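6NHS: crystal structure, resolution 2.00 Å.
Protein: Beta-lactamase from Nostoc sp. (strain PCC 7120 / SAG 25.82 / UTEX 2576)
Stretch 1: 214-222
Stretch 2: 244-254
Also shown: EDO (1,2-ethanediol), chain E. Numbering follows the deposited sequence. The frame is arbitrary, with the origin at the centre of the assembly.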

# COMPACT_ATOMS: atom_id res chain seq x y z
N ILE A 214 12.56 -3.62 4.27
CA ILE A 214 11.29 -3.41 4.96
C ILE A 214 10.18 -4.02 4.12
O ILE A 214 10.08 -3.76 2.92
CB ILE A 214 11.02 -1.91 5.21
CG1 ILE A 214 12.12 -1.32 6.10
CG2 ILE A 214 9.64 -1.70 5.81
CD1 ILE A 214 12.17 -1.93 7.49
N GLY A 215 9.34 -4.84 4.76
CA GLY A 215 8.19 -5.45 4.11
C GLY A 215 6.89 -4.80 4.58
O GLY A 215 6.74 -4.51 5.76
N TRP A 216 5.98 -4.60 3.64
CA TRP A 216 4.67 -4.03 3.95
C TRP A 216 3.56 -4.94 3.44
O TRP A 216 3.70 -5.60 2.40
CB TRP A 216 4.44 -2.69 3.26
CG TRP A 216 5.13 -1.46 3.74
CD1 TRP A 216 6.20 -0.84 3.15
CD2 TRP A 216 4.73 -0.62 4.83
NE1 TRP A 216 6.51 0.31 3.83
CE2 TRP A 216 5.62 0.47 4.86
CE3 TRP A 216 3.72 -0.70 5.80
CZ2 TRP A 216 5.54 1.48 5.83
CZ3 TRP A 216 3.63 0.31 6.75
CH2 TRP A 216 4.55 1.38 6.76
N PHE A 217 2.43 -4.92 4.15
CA PHE A 217 1.14 -5.29 3.57
C PHE A 217 0.09 -4.41 4.24
O PHE A 217 -0.10 -4.50 5.46
CB PHE A 217 0.83 -6.78 3.76
CG PHE A 217 -0.41 -7.25 3.02
CD1 PHE A 217 -0.63 -6.89 1.70
CD2 PHE A 217 -1.33 -8.07 3.65
CE1 PHE A 217 -1.76 -7.33 1.01
CE2 PHE A 217 -2.47 -8.53 2.96
CZ PHE A 217 -2.67 -8.15 1.65
N VAL A 218 -0.55 -3.53 3.47
CA VAL A 218 -1.54 -2.60 4.01
C VAL A 218 -2.81 -2.72 3.18
O VAL A 218 -2.78 -3.11 2.02
CB VAL A 218 -1.03 -1.13 4.02
CG1 VAL A 218 0.37 -1.07 4.60
CG2 VAL A 218 -1.05 -0.54 2.61
N GLY A 219 -3.94 -2.38 3.80
CA GLY A 219 -5.21 -2.49 3.10
C GLY A 219 -6.36 -2.53 4.09
O GLY A 219 -6.27 -1.99 5.19
N TYR A 220 -7.45 -3.19 3.67
CA TYR A 220 -8.57 -3.34 4.58
C TYR A 220 -9.43 -4.53 4.17
O TYR A 220 -9.49 -4.91 3.00
CB TYR A 220 -9.43 -2.06 4.66
CG TYR A 220 -10.06 -1.58 3.36
CD1 TYR A 220 -11.31 -2.04 2.97
CD2 TYR A 220 -9.42 -0.65 2.55
CE1 TYR A 220 -11.90 -1.60 1.80
CE2 TYR A 220 -10.01 -0.19 1.38
CZ TYR A 220 -11.25 -0.67 1.01
OH TYR A 220 -11.84 -0.23 -0.15
N LEU A 221 -10.09 -5.09 5.17
CA LEU A 221 -10.92 -6.27 5.03
C LEU A 221 -12.37 -5.88 5.27
O LEU A 221 -12.68 -5.26 6.30
CB LEU A 221 -10.48 -7.35 6.01
CG LEU A 221 -11.37 -8.58 6.15
CD1 LEU A 221 -11.29 -9.44 4.88
CD2 LEU A 221 -10.95 -9.37 7.40
N GLU A 222 -13.25 -6.23 4.34
CA GLU A 222 -14.68 -6.07 4.51
C GLU A 222 -15.28 -7.41 4.89
O GLU A 222 -15.23 -8.36 4.10
CB GLU A 222 -15.34 -5.51 3.25
CG GLU A 222 -14.97 -4.06 2.96
CD GLU A 222 -15.46 -3.61 1.59
OE1 GLU A 222 -15.63 -4.48 0.71
OE2 GLU A 222 -15.67 -2.40 1.39
N ALA A 244 6.16 -13.72 4.59
CA ALA A 244 5.54 -13.49 5.88
C ALA A 244 4.71 -12.21 5.91
O ALA A 244 3.89 -12.05 6.81
CB ALA A 244 6.60 -13.45 6.98
N ARG A 245 4.91 -11.30 4.95
CA ARG A 245 4.14 -10.06 4.91
C ARG A 245 2.64 -10.34 4.92
O ARG A 245 1.90 -9.79 5.74
CB ARG A 245 4.50 -9.25 3.65
CG ARG A 245 5.88 -8.62 3.67
CD ARG A 245 6.16 -7.97 2.33
NE ARG A 245 6.19 -8.96 1.25
CZ ARG A 245 6.37 -8.65 -0.03
NH1 ARG A 245 6.38 -9.60 -0.96
NH2 ARG A 245 6.53 -7.38 -0.38
N ILE A 246 2.18 -11.20 4.02
CA ILE A 246 0.76 -11.52 3.94
C ILE A 246 0.38 -12.55 5.00
O ILE A 246 -0.70 -12.48 5.59
CB ILE A 246 0.42 -11.98 2.52
CG1 ILE A 246 0.49 -10.78 1.56
CG2 ILE A 246 -0.95 -12.65 2.47
CD1 ILE A 246 0.30 -11.12 0.12
N GLU A 247 1.28 -13.51 5.27
CA GLU A 247 0.94 -14.59 6.19
C GLU A 247 0.70 -14.08 7.61
O GLU A 247 -0.23 -14.55 8.29
CB GLU A 247 2.04 -15.65 6.17
CG GLU A 247 1.75 -16.89 7.01
CD GLU A 247 0.51 -17.64 6.57
OE1 GLU A 247 0.08 -17.49 5.41
OE2 GLU A 247 -0.06 -18.38 7.40
N VAL A 248 1.51 -13.13 8.09
CA VAL A 248 1.25 -12.64 9.44
C VAL A 248 -0.04 -11.83 9.47
O VAL A 248 -0.76 -11.84 10.47
CB VAL A 248 2.42 -11.81 10.01
CG1 VAL A 248 3.68 -12.63 10.06
CG2 VAL A 248 2.63 -10.53 9.23
N THR A 249 -0.35 -11.13 8.37
CA THR A 249 -1.63 -10.44 8.28
C THR A 249 -2.78 -11.44 8.35
O THR A 249 -3.74 -11.25 9.10
CB THR A 249 -1.69 -9.62 7.00
OG1 THR A 249 -0.54 -8.77 6.91
CG2 THR A 249 -2.94 -8.74 6.99
N ARG A 250 -2.68 -12.53 7.57
CA ARG A 250 -3.69 -13.58 7.59
C ARG A 250 -3.88 -14.14 8.99
O ARG A 250 -5.01 -14.24 9.49
CB ARG A 250 -3.31 -14.72 6.65
CG ARG A 250 -3.33 -14.41 5.19
CD ARG A 250 -3.22 -15.70 4.39
NE ARG A 250 -3.39 -15.41 2.98
CZ ARG A 250 -4.57 -15.31 2.39
NH1 ARG A 250 -4.64 -15.02 1.09
NH2 ARG A 250 -5.68 -15.51 3.09
N ARG A 251 -2.78 -14.54 9.63
CA ARG A 251 -2.87 -15.15 10.95
C ARG A 251 -3.42 -14.17 11.98
O ARG A 251 -4.14 -14.56 12.90
CB ARG A 251 -1.51 -15.69 11.38
CG ARG A 251 -0.96 -16.74 10.42
CD ARG A 251 0.27 -17.41 10.99
NE ARG A 251 0.83 -18.38 10.05
CZ ARG A 251 1.73 -19.31 10.39
NH1 ARG A 251 2.16 -19.39 11.64
NH2 ARG A 251 2.19 -20.15 9.47
N SER A 252 -3.09 -12.88 11.83
CA SER A 252 -3.60 -11.88 12.76
C SER A 252 -5.12 -11.74 12.63
O SER A 252 -5.84 -11.75 13.63
CB SER A 252 -2.91 -10.54 12.52
OG SER A 252 -1.51 -10.66 12.65
N LEU A 253 -5.61 -11.60 11.39
CA LEU A 253 -7.04 -11.47 11.16
C LEU A 253 -7.80 -12.70 11.64
O LEU A 253 -8.88 -12.58 12.24
CB LEU A 253 -7.31 -11.22 9.68
CG LEU A 253 -6.79 -9.88 9.13
CD1 LEU A 253 -6.93 -9.83 7.62
CD2 LEU A 253 -7.50 -8.71 9.79
N LYS A 254 -7.26 -13.90 11.41
CA LYS A 254 -7.93 -15.11 11.88
C LYS A 254 -7.92 -15.18 13.40
O LYS A 254 -8.88 -15.66 14.01
CB LYS A 254 -7.27 -16.34 11.27
CG LYS A 254 -7.70 -16.60 9.83
CD LYS A 254 -7.32 -17.99 9.36
CE LYS A 254 -5.88 -18.04 8.88
NZ LYS A 254 -5.81 -18.69 7.54
C1 EDO E . 6.72 -5.77 -3.67
O1 EDO E . 5.35 -5.82 -3.26
C2 EDO E . 7.33 -7.16 -3.50
O2 EDO E . 6.33 -8.15 -3.73

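Ile246 CG1 sits 3.8 Å from the centroid of the Phe217 ring, only 6° off the ring normal, a CH-pi contact that is the centrepiece of the packing between strand 214-222 and helix 244-254. The CA-to-CB bond of Phe217, with chi1 in the t well, points toward the helix, and the residue gives up more surface to this contact than any other. At the ring edge, Phe217 CD2 lies 3.4 Å from Thr249 OG1. That hydroxyl donates to the helix backbone, Thr249 OG1 to Arg245 O at 2.9 Å, so its polarity is satisfied beside the aromatic ring. Phe217 CB also comes within 3.8 Å of Arg245 O. Two residues before Phe217, Gly215 makes room for Arg245: its CA is 3.7 Å from Arg245 CD, and a CB placed there would fall 2.9 Å from Arg245 CG, a clash. The aliphatic part of Arg245 thus runs close along the strand, with CD 3.4 Å from Trp216 O, while its guanidinium reaches the ethanediol, NH1 donating to EDO O2 at 3.1 Å. No hydrogen bond joins the two stretches; they pack by van der Waals contact, involving backbone as well as side-chain atoms. The axes cross at -45° and approach to 7.6 Å. Further along, Leu221 CD2 and Leu253 CD1 meet at 4.1 Å, an apolar contact; the CA-to-CB bonds of both leucines point toward the other stretch.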